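Local atomic coordinates of alpha,alpha-trehalose-phosphate synthase (UDP-forming) (Burkholderia vietnamiensis, PDB entry 5TVG), a protein that belongs to glycosyltransferase family 20, a family of the GT-B clan, and binds uridine-5'-diphosphate in a pocket within its fold. Residues A[235-240]-A[378-383]; A[266-271]-A[362-367]. All blocks are in the same frame, centred on the assembly; numbering follows the deposited sequence.

Contact 1. Residues A[235-240]-A[378-383]. With UDP (uridine-5'-diphosphate), chain I.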
ATOM      1  N   ILE A 235      13.149  32.047  18.204  1.00 28.94           N
ATOM      2  CA  ILE A 235      14.557  31.657  18.255  1.00 33.63           C
ATOM      3  C   ILE A 235      15.283  32.128  17.002  1.00 35.80           C
ATOM      4  O   ILE A 235      14.780  31.989  15.867  1.00 28.73           O
ATOM      5  CB  ILE A 235      14.700  30.131  18.401  1.00 33.19           C
ATOM      6  CG1 ILE A 235      14.153  29.647  19.732  1.00 32.81           C
ATOM      7  CG2 ILE A 235      16.160  29.738  18.297  1.00 38.00           C
ATOM      8  CD1 ILE A 235      14.424  28.114  19.937  1.00 29.23           C
ATOM      9  N   GLY A 236      16.477  32.687  17.203  1.00 30.13           N
ATOM     10  CA  GLY A 236      17.343  33.107  16.107  1.00 30.32           C
ATOM     11  C   GLY A 236      18.669  32.362  16.012  1.00 36.09           C
ATOM     12  O   GLY A 236      18.841  31.277  16.585  1.00 30.53           O
ATOM     13  N   VAL A 237      19.643  32.956  15.325  1.00 32.31           N
ATOM     14  CA  VAL A 237      20.927  32.323  15.065  1.00 31.52           C
ATOM     15  C   VAL A 237      22.025  33.352  15.298  1.00 32.78           C
ATOM     16  O   VAL A 237      21.758  34.509  15.639  1.00 37.44           O
ATOM     17  CB  VAL A 237      21.005  31.769  13.618  1.00 35.79           C
ATOM     18  CG1 VAL A 237      19.862  30.761  13.340  1.00 29.87           C
ATOM     19  CG2 VAL A 237      20.979  32.927  12.639  1.00 31.04           C
ATOM     20  N   TYR A 238      23.273  32.929  15.093  1.00 33.37           N
ATOM     21  CA  TYR A 238      24.422  33.823  15.125  1.00 34.68           C
ATOM     22  C   TYR A 238      24.853  34.046  13.685  1.00 42.93           C
ATOM     23  O   TYR A 238      25.739  33.337  13.184  1.00 34.59           O
ATOM     24  CB  TYR A 238      25.575  33.259  15.955  1.00 35.84           C
ATOM     25  CG  TYR A 238      25.317  33.229  17.442  1.00 40.74           C
ATOM     26  CD1 TYR A 238      24.791  34.336  18.099  1.00 43.99           C
ATOM     27  CD2 TYR A 238      25.647  32.116  18.203  1.00 47.12           C
ATOM     28  CE1 TYR A 238      24.580  34.326  19.466  1.00 45.70           C
ATOM     29  CE2 TYR A 238      25.456  32.106  19.593  1.00 45.58           C
ATOM     30  CZ  TYR A 238      24.914  33.212  20.208  1.00 46.39           C
ATOM     31  OH  TYR A 238      24.701  33.215  21.576  1.00 52.26           O
ATOM     32  N   PRO A 239      24.265  35.028  12.983  1.00 39.05           N
ATOM     33  CA  PRO A 239      24.470  35.125  11.530  1.00 39.14           C
ATOM     34  C   PRO A 239      25.913  35.375  11.132  1.00 43.24           C
ATOM     35  O   PRO A 239      26.345  34.902  10.073  1.00 44.29           O
ATOM     36  CB  PRO A 239      23.560  36.295  11.128  1.00 34.17           C
ATOM     37  CG  PRO A 239      23.473  37.149  12.340  1.00 35.11           C
ATOM     38  CD  PRO A 239      23.492  36.170  13.510  1.00 35.74           C
ATOM     39  N   ASP A 240      26.659  36.139  11.920  1.00 36.44           N
ATOM     40  CA  ASP A 240      28.062  36.409  11.604  1.00 45.42           C
ATOM     41  C   ASP A 240      28.971  35.207  11.899  1.00 45.22           C
ATOM     42  O   ASP A 240      30.003  35.037  11.234  1.00 45.46           O
ATOM     43  CB  ASP A 240      28.517  37.683  12.336  1.00 45.70           C
ATOM     44  CG  ASP A 240      27.678  38.932  11.934  1.00 53.77           C
ATOM     45  OD1 ASP A 240      27.202  39.019  10.784  1.00 60.58           O
ATOM     46  OD2 ASP A 240      27.480  39.828  12.775  1.00 63.61           O
ATOM     47  N   ALA A 378      16.221  28.029   7.437  1.00 30.49           N
ATOM     48  CA  ALA A 378      15.894  29.229   6.655  1.00 32.15           C
ATOM     49  C   ALA A 378      16.773  30.410   7.074  1.00 28.48           C
ATOM     50  O   ALA A 378      17.351  31.105   6.225  1.00 29.84           O
ATOM     51  CB  ALA A 378      14.404  29.563   6.806  1.00 26.84           C
ATOM     52  N   LYS A 379      16.947  30.602   8.384  1.00 31.33           N
ATOM     53  CA  LYS A 379      17.791  31.701   8.862  1.00 30.73           C
ATOM     54  C   LYS A 379      19.258  31.420   8.568  1.00 31.46           C
ATOM     55  O   LYS A 379      19.990  32.313   8.107  1.00 28.28           O
ATOM     56  CB  LYS A 379      17.572  31.910  10.366  1.00 27.64           C
ATOM     57  CG  LYS A 379      16.118  32.203  10.721  1.00 30.86           C
ATOM     58  CD  LYS A 379      15.933  32.712  12.168  1.00 33.05           C
ATOM     59  CE  LYS A 379      14.471  33.192  12.393  1.00 27.68           C
ATOM     60  NZ  LYS A 379      14.364  33.831  13.721  1.00 33.21           N
ATOM     61  N   GLU A 380      19.675  30.154   8.756  1.00 29.73           N
ATOM     62  CA  GLU A 380      21.050  29.749   8.469  1.00 28.15           C
ATOM     63  C   GLU A 380      21.360  29.931   7.009  1.00 28.04           C
ATOM     64  O   GLU A 380      22.474  30.335   6.644  1.00 32.28           O
ATOM     65  CB  GLU A 380      21.289  28.280   8.880  1.00 27.84           C
ATOM     66  CG  GLU A 380      21.256  28.039  10.402  1.00 27.88           C
ATOM     67  CD  GLU A 380      21.165  26.545  10.751  1.00 36.41           C
ATOM     68  OE1 GLU A 380      21.215  26.218  11.939  1.00 35.55           O
ATOM     69  OE2 GLU A 380      20.990  25.698   9.838  1.00 33.13           O
ATOM     70  N   TYR A 381      20.382  29.648   6.151  1.00 27.78           N
ATOM     71  CA  TYR A 381      20.611  29.828   4.729  1.00 27.92           C
ATOM     72  C   TYR A 381      20.929  31.288   4.422  1.00 29.72           C
ATOM     73  O   TYR A 381      21.873  31.587   3.673  1.00 33.62           O
ATOM     74  CB  TYR A 381      19.388  29.352   3.906  1.00 27.63           C
ATOM     75  CG  TYR A 381      19.637  29.523   2.423  1.00 33.50           C
ATOM     76  CD1 TYR A 381      20.286  28.540   1.689  1.00 29.77           C
ATOM     77  CD2 TYR A 381      19.295  30.709   1.773  1.00 37.19           C
ATOM     78  CE1 TYR A 381      20.558  28.708   0.331  1.00 33.89           C
ATOM     79  CE2 TYR A 381      19.564  30.885   0.416  1.00 36.45           C
ATOM     80  CZ  TYR A 381      20.201  29.888  -0.297  1.00 31.15           C
ATOM     81  OH  TYR A 381      20.466  30.076  -1.654  1.00 28.71           O
ATOM     82  N   VAL A 382      20.126  32.219   4.951  1.00 34.92           N
ATOM     83  CA  VAL A 382      20.394  33.643   4.695  1.00 29.17           C
ATOM     84  C   VAL A 382      21.785  34.008   5.189  1.00 31.43           C
ATOM     85  O   VAL A 382      22.579  34.614   4.461  1.00 30.57           O
ATOM     86  CB  VAL A 382      19.319  34.526   5.364  1.00 32.29           C
ATOM     87  CG1 VAL A 382      19.754  35.994   5.395  1.00 31.38           C
ATOM     88  CG2 VAL A 382      17.957  34.318   4.662  1.00 28.30           C
ATOM     89  N   ALA A 383      22.131  33.571   6.409  1.00 34.29           N
ATOM     90  CA  ALA A 383      23.400  33.987   7.012  1.00 35.33           C
ATOM     91  C   ALA A 383      24.618  33.460   6.278  1.00 37.08           C
ATOM     92  O   ALA A 383      25.698  34.049   6.403  1.00 31.39           O
ATOM     93  CB  ALA A 383      23.487  33.529   8.463  1.00 29.29           C
TER
HETATM   94  N1  UDP I 501      21.032  20.190  10.864  1.00 39.26           N
HETATM   95  C2  UDP I 501      22.341  19.745  10.821  1.00 44.63           C
HETATM   96  N3  UDP I 501      22.566  18.666  10.007  1.00 57.29           N
HETATM   97  C4  UDP I 501      21.634  17.989   9.246  1.00 59.60           C
HETATM   98  C5  UDP I 501      20.289  18.503   9.345  1.00 38.70           C
HETATM   99  C6  UDP I 501      20.038  19.560  10.147  1.00 42.17           C
HETATM  100  O2  UDP I 501      23.245  20.283  11.440  1.00 54.26           O
HETATM  101  O4  UDP I 501      21.998  17.007   8.565  1.00 66.84           O
HETATM  102  C1' UDP I 501      20.743  21.349  11.740  1.00 39.46           C
HETATM  103  C2' UDP I 501      20.449  22.676  11.037  1.00 36.95           C
HETATM  104  O2' UDP I 501      21.675  23.362  10.865  1.00 34.49           O
HETATM  105  C3' UDP I 501      19.612  23.390  12.094  1.00 37.14           C
HETATM  106  C4' UDP I 501      18.816  22.248  12.709  1.00 39.38           C
HETATM  107  O4' UDP I 501      19.607  21.056  12.520  1.00 31.68           O
HETATM  108  O3' UDP I 501      20.355  24.127  13.059  1.00 33.81           O
HETATM  109  C5' UDP I 501      17.501  22.034  12.014  1.00 52.28           C
HETATM  110  O5' UDP I 501      16.583  22.786  12.803  1.00 47.06           O
HETATM  111  PA  UDP I 501      15.309  23.438  12.171  1.00 29.89           P
HETATM  112  O1A UDP I 501      14.840  24.450  13.158  1.00 31.57           O
HETATM  113  O2A UDP I 501      15.572  23.914  10.752  1.00 36.39           O
HETATM  114  O3A UDP I 501      14.253  22.244  12.084  1.00 36.62           O
HETATM  115  PB  UDP I 501      14.129  21.004  13.067  1.00 29.93           P
HETATM  116  O1B UDP I 501      14.446  21.585  14.448  1.00 38.67           O
HETATM  117  O2B UDP I 501      12.633  20.734  13.122  1.00 26.55           O
HETATM  118  O3B UDP I 501      14.962  19.852  12.623  1.00 31.09           O

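Contact 2. Residues A[266-271]-A[362-367]. With MG (magnesium ion), chain O.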
ATOM      1  N   LYS A 266      23.248  25.735 -11.957  1.00 34.69           N
ATOM      2  CA  LYS A 266      22.719  26.384 -10.761  1.00 32.89           C
ATOM      3  C   LYS A 266      22.305  25.338  -9.741  1.00 34.15           C
ATOM      4  O   LYS A 266      21.975  24.202 -10.083  1.00 35.06           O
ATOM      5  CB  LYS A 266      21.524  27.285 -11.112  1.00 41.23           C
ATOM      6  CG  LYS A 266      21.798  28.243 -12.277  1.00 46.94           C
ATOM      7  CD  LYS A 266      21.632  29.697 -11.876  1.00 63.85           C
ATOM      8  CE  LYS A 266      22.318  30.647 -12.865  1.00 67.55           C
ATOM      9  NZ  LYS A 266      23.791  30.759 -12.595  1.00 68.15           N
ATOM     10  N   LEU A 267      22.335  25.728  -8.469  1.00 35.04           N
ATOM     11  CA  LEU A 267      22.147  24.800  -7.364  1.00 32.21           C
ATOM     12  C   LEU A 267      20.983  25.268  -6.509  1.00 30.16           C
ATOM     13  O   LEU A 267      20.995  26.389  -5.997  1.00 36.45           O
ATOM     14  CB  LEU A 267      23.427  24.691  -6.540  1.00 33.89           C
ATOM     15  CG  LEU A 267      23.311  23.946  -5.200  1.00 33.91           C
ATOM     16  CD1 LEU A 267      22.911  22.450  -5.444  1.00 30.78           C
ATOM     17  CD2 LEU A 267      24.568  24.082  -4.383  1.00 29.84           C
ATOM     18  N   VAL A 268      19.982  24.416  -6.373  1.00 33.31           N
ATOM     19  CA  VAL A 268      18.904  24.599  -5.417  1.00 28.50           C
ATOM     20  C   VAL A 268      19.194  23.648  -4.267  1.00 30.53           C
ATOM     21  O   VAL A 268      19.418  22.449  -4.484  1.00 34.48           O
ATOM     22  CB  VAL A 268      17.525  24.315  -6.044  1.00 30.03           C
ATOM     23  CG1 VAL A 268      16.421  24.506  -5.002  1.00 31.00           C
ATOM     24  CG2 VAL A 268      17.241  25.214  -7.275  1.00 28.72           C
ATOM     25  N   MET A 269      19.249  24.190  -3.060  1.00 28.04           N
ATOM     26  CA  MET A 269      19.700  23.481  -1.877  1.00 27.91           C
ATOM     27  C   MET A 269      18.581  23.363  -0.841  1.00 31.72           C
ATOM     28  O   MET A 269      17.932  24.361  -0.503  1.00 35.68           O
ATOM     29  CB  MET A 269      20.907  24.216  -1.280  1.00 28.12           C
ATOM     30  CG  MET A 269      21.561  23.404  -0.281  1.00 44.15           C
ATOM     31  SD  MET A 269      22.619  22.151  -0.979  1.00 38.83           S
ATOM     32  CE  MET A 269      22.771  21.283   0.568  1.00 38.25           C
ATOM     33  N   SER A 270      18.413  22.165  -0.281  1.00 28.55           N
ATOM     34  CA  SER A 270      17.492  21.920   0.824  1.00 28.47           C
ATOM     35  C   SER A 270      18.189  21.048   1.854  1.00 31.25           C
ATOM     36  O   SER A 270      18.921  20.129   1.487  1.00 32.17           O
ATOM     37  CB  SER A 270      16.218  21.204   0.381  1.00 26.99           C
ATOM     38  OG  SER A 270      15.390  22.060  -0.354  1.00 29.61           O
ATOM     39  N   VAL A 271      17.962  21.342   3.137  1.00 36.14           N
ATOM     40  CA  VAL A 271      18.400  20.497   4.255  1.00 27.64           C
ATOM     41  C   VAL A 271      17.221  20.358   5.215  1.00 35.14           C
ATOM     42  O   VAL A 271      16.700  21.373   5.707  1.00 28.93           O
ATOM     43  CB  VAL A 271      19.624  21.060   5.007  1.00 39.85           C
ATOM     44  CG1 VAL A 271      19.923  20.165   6.232  1.00 37.88           C
ATOM     45  CG2 VAL A 271      20.863  21.113   4.102  1.00 27.62           C
ATOM     46  N   SER A 362      25.021  27.759  -3.160  1.00 30.05           N
ATOM     47  CA  SER A 362      23.765  27.647  -3.883  1.00 29.75           C
ATOM     48  C   SER A 362      23.218  29.003  -4.308  1.00 40.50           C
ATOM     49  O   SER A 362      23.579  30.058  -3.771  1.00 40.85           O
ATOM     50  CB  SER A 362      22.700  26.963  -3.036  1.00 29.15           C
ATOM     51  OG  SER A 362      22.411  27.768  -1.909  1.00 30.32           O
ATOM     52  N   GLN A 363      22.310  28.950  -5.298  1.00 32.76           N
ATOM     53  CA  GLN A 363      21.559  30.116  -5.743  1.00 29.93           C
ATOM     54  C   GLN A 363      20.208  30.223  -5.053  1.00 32.42           C
ATOM     55  O   GLN A 363      19.668  31.325  -4.942  1.00 29.50           O
ATOM     56  CB  GLN A 363      21.334  30.058  -7.277  1.00 30.30           C
ATOM     57  CG  GLN A 363      22.593  30.376  -8.091  1.00 31.08           C
ATOM     58  CD  GLN A 363      23.764  29.372  -7.860  1.00 34.60           C
ATOM     59  OE1 GLN A 363      23.628  28.163  -8.046  1.00 37.88           O
ATOM     60  NE2 GLN A 363      24.891  29.891  -7.423  1.00 37.75           N
ATOM     61  N   VAL A 364      19.651  29.116  -4.572  1.00 28.98           N
ATOM     62  CA  VAL A 364      18.314  29.111  -3.985  1.00 29.67           C
ATOM     63  C   VAL A 364      18.314  28.258  -2.729  1.00 31.73           C
ATOM     64  O   VAL A 364      18.823  27.131  -2.733  1.00 30.43           O
ATOM     65  CB  VAL A 364      17.261  28.553  -4.972  1.00 28.52           C
ATOM     66  CG1 VAL A 364      15.883  28.546  -4.335  1.00 28.18           C
ATOM     67  CG2 VAL A 364      17.271  29.328  -6.294  1.00 30.01           C
ATOM     68  N   GLY A 365      17.684  28.776  -1.663  1.00 32.30           N
ATOM     69  CA  GLY A 365      17.333  27.968  -0.513  1.00 27.57           C
ATOM     70  C   GLY A 365      15.852  27.640  -0.562  1.00 36.51           C
ATOM     71  O   GLY A 365      15.006  28.528  -0.613  1.00 32.15           O
ATOM     72  N   TYR A 366      15.554  26.361  -0.473  1.00 32.57           N
ATOM     73  CA  TYR A 366      14.239  25.840  -0.800  1.00 27.50           C
ATOM     74  C   TYR A 366      13.735  25.221   0.490  1.00 31.76           C
ATOM     75  O   TYR A 366      14.105  24.092   0.838  1.00 33.56           O
ATOM     76  CB  TYR A 366      14.378  24.851  -1.943  1.00 29.96           C
ATOM     77  CG  TYR A 366      13.130  24.451  -2.676  1.00 38.52           C
ATOM     78  CD1 TYR A 366      11.916  25.163  -2.567  1.00 27.16           C
ATOM     79  CD2 TYR A 366      13.160  23.303  -3.480  1.00 36.66           C
ATOM     80  CE1 TYR A 366      10.780  24.723  -3.271  1.00 32.29           C
ATOM     81  CE2 TYR A 366      12.072  22.888  -4.174  1.00 31.92           C
ATOM     82  CZ  TYR A 366      10.881  23.569  -4.085  1.00 35.16           C
ATOM     83  OH  TYR A 366       9.814  23.033  -4.808  1.00 32.59           O
ATOM     84  N   VAL A 367      12.955  25.995   1.235  1.00 26.82           N
ATOM     85  CA  VAL A 367      12.590  25.661   2.607  1.00 28.56           C
ATOM     86  C   VAL A 367      11.077  25.815   2.695  1.00 31.87           C
ATOM     87  O   VAL A 367      10.568  26.899   3.006  1.00 33.35           O
ATOM     88  CB  VAL A 367      13.285  26.553   3.636  1.00 26.57           C
ATOM     89  CG1 VAL A 367      12.919  26.117   5.076  1.00 26.46           C
ATOM     90  CG2 VAL A 367      14.780  26.525   3.418  1.00 26.68           C
TER
HETATM   91 MG    MG O 507      24.833  31.467  -2.501  1.00 38.55          MG
HETATM   92  O   HOH W   1      15.474  23.017   3.302  1.00 35.71           O
HETATM   93  O   HOH W   2      24.715  32.994  -4.547  1.00 37.18           O

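Contact 1. Residues A[235-240]-A[378-383]
At the uridine-5'-diphosphate pocket of this GT-B glycosyltransferase, helix 376-384 meets the loop 235-238 and the start of helix 239-248, with Lys379, Glu380 and Ala383 facing Ile235, Val237 and Pro239. Lys379 runs alongside the loop, its chain extended beyond CG, and its NZ reaches Ile235 O at 2.9 Å. The ammonium approaches from above the carbonyl plane, 35° out of it. The same NZ makes a salt bridge to Glu404, so a carboxylate and a backbone carbonyl both take up the ammonium group, which probably offsets its burial. At the root of this chain, Val237 CG1 rests on Lys379 CB at 3.9 Å; with CG1 anti to the carbonyl carbon (chi1 -57°), this branch comes nearest the helix. It also comes within 4.2 Å of Glu380 CG. One turn further on, Ala383 presents its methyl to the first turn of helix 239-248, where its CB lies 3.8 Å from Pro239 CB and 3.6 Å from Pro239 O. Glu380 leaves the helix roughly at a right angle to Lys379 and grips the ribose of uridine-5'-diphosphate with both carboxylate oxygens. Its OE1 accepts a short hydrogen bond of 2.5 Å from O3', and its OE2 accepts one of 2.6 Å from O2'. OE1 also takes a salt bridge from Arg352, which probably steadies the charge of the carboxylate. Neighbouring residues on one helix thus divide the work: Lys379 ties the helix to the loop at Ile235, while Glu380 accepts from both ribose hydroxyls.

Contact 2. Residues A[266-271]-A[362-367]
In one of the two Rossmann-like domains of the GT-B fold, parallel strands 266-271 and 364-367 pair, with Val268 beside Val364 and Met269 beside Gly365. Met269 N donates to Val364 O at 3.0 Å, and Tyr366 N returns a bond to Met269 O at 3.1 Å. Before the second strand begins, Gln363 carries the pairing on: its backbone N reaches Leu267 O at 3.0 Å, while its side chain, bent at chi2 (62°), curls back to put OE1 2.8 Å from Leu267 N. That donor lies in the plane of the amide carbonyl. Val268 and Val364 share one face of the sheet, and Val268 CG1 packs on Tyr366 CB at 3.7 Å. Farther along, Ser270 OG donates to a lone pair of Tyr366 O at 2.7 Å; a water accepting from Val271 N may donate to this carbonyl too. Ser362 CB meets Leu267 CD2 at 3.7 Å, and Ser362 O binds the magnesium ion at 2.3 Å, with Arg360 O and Gln385 OE1 completing the protein ligands. Side-chain groups therefore extend the pairing at both ends, through the amide oxygen of Gln363 and the hydroxyl of Ser270, while the carbonyl of Ser362 serves the metal.

How the contacts relate
Contacts 1 and 2 lie with their centres about 15 Å apart and meet through Tyr381, whose ring leaves helix 376-384 on its way to the segment 362-367. Tyr381 OH is 3.0 Å from Ser362 OG, a probable hydrogen bond. Strand 364-367 and helix 376-384 follow each other in the chain, and contact 2 is nested within the loop that contact 1 closes. Both reach the same ligand: Glu380 of contact 1 binds the ribose, and Val271, at the end of strand 266-271, also touches uridine-5'-diphosphate. Magnesium lies toward the other end of contact 2, about 11 Å from the Ala383 side chain of contact 1.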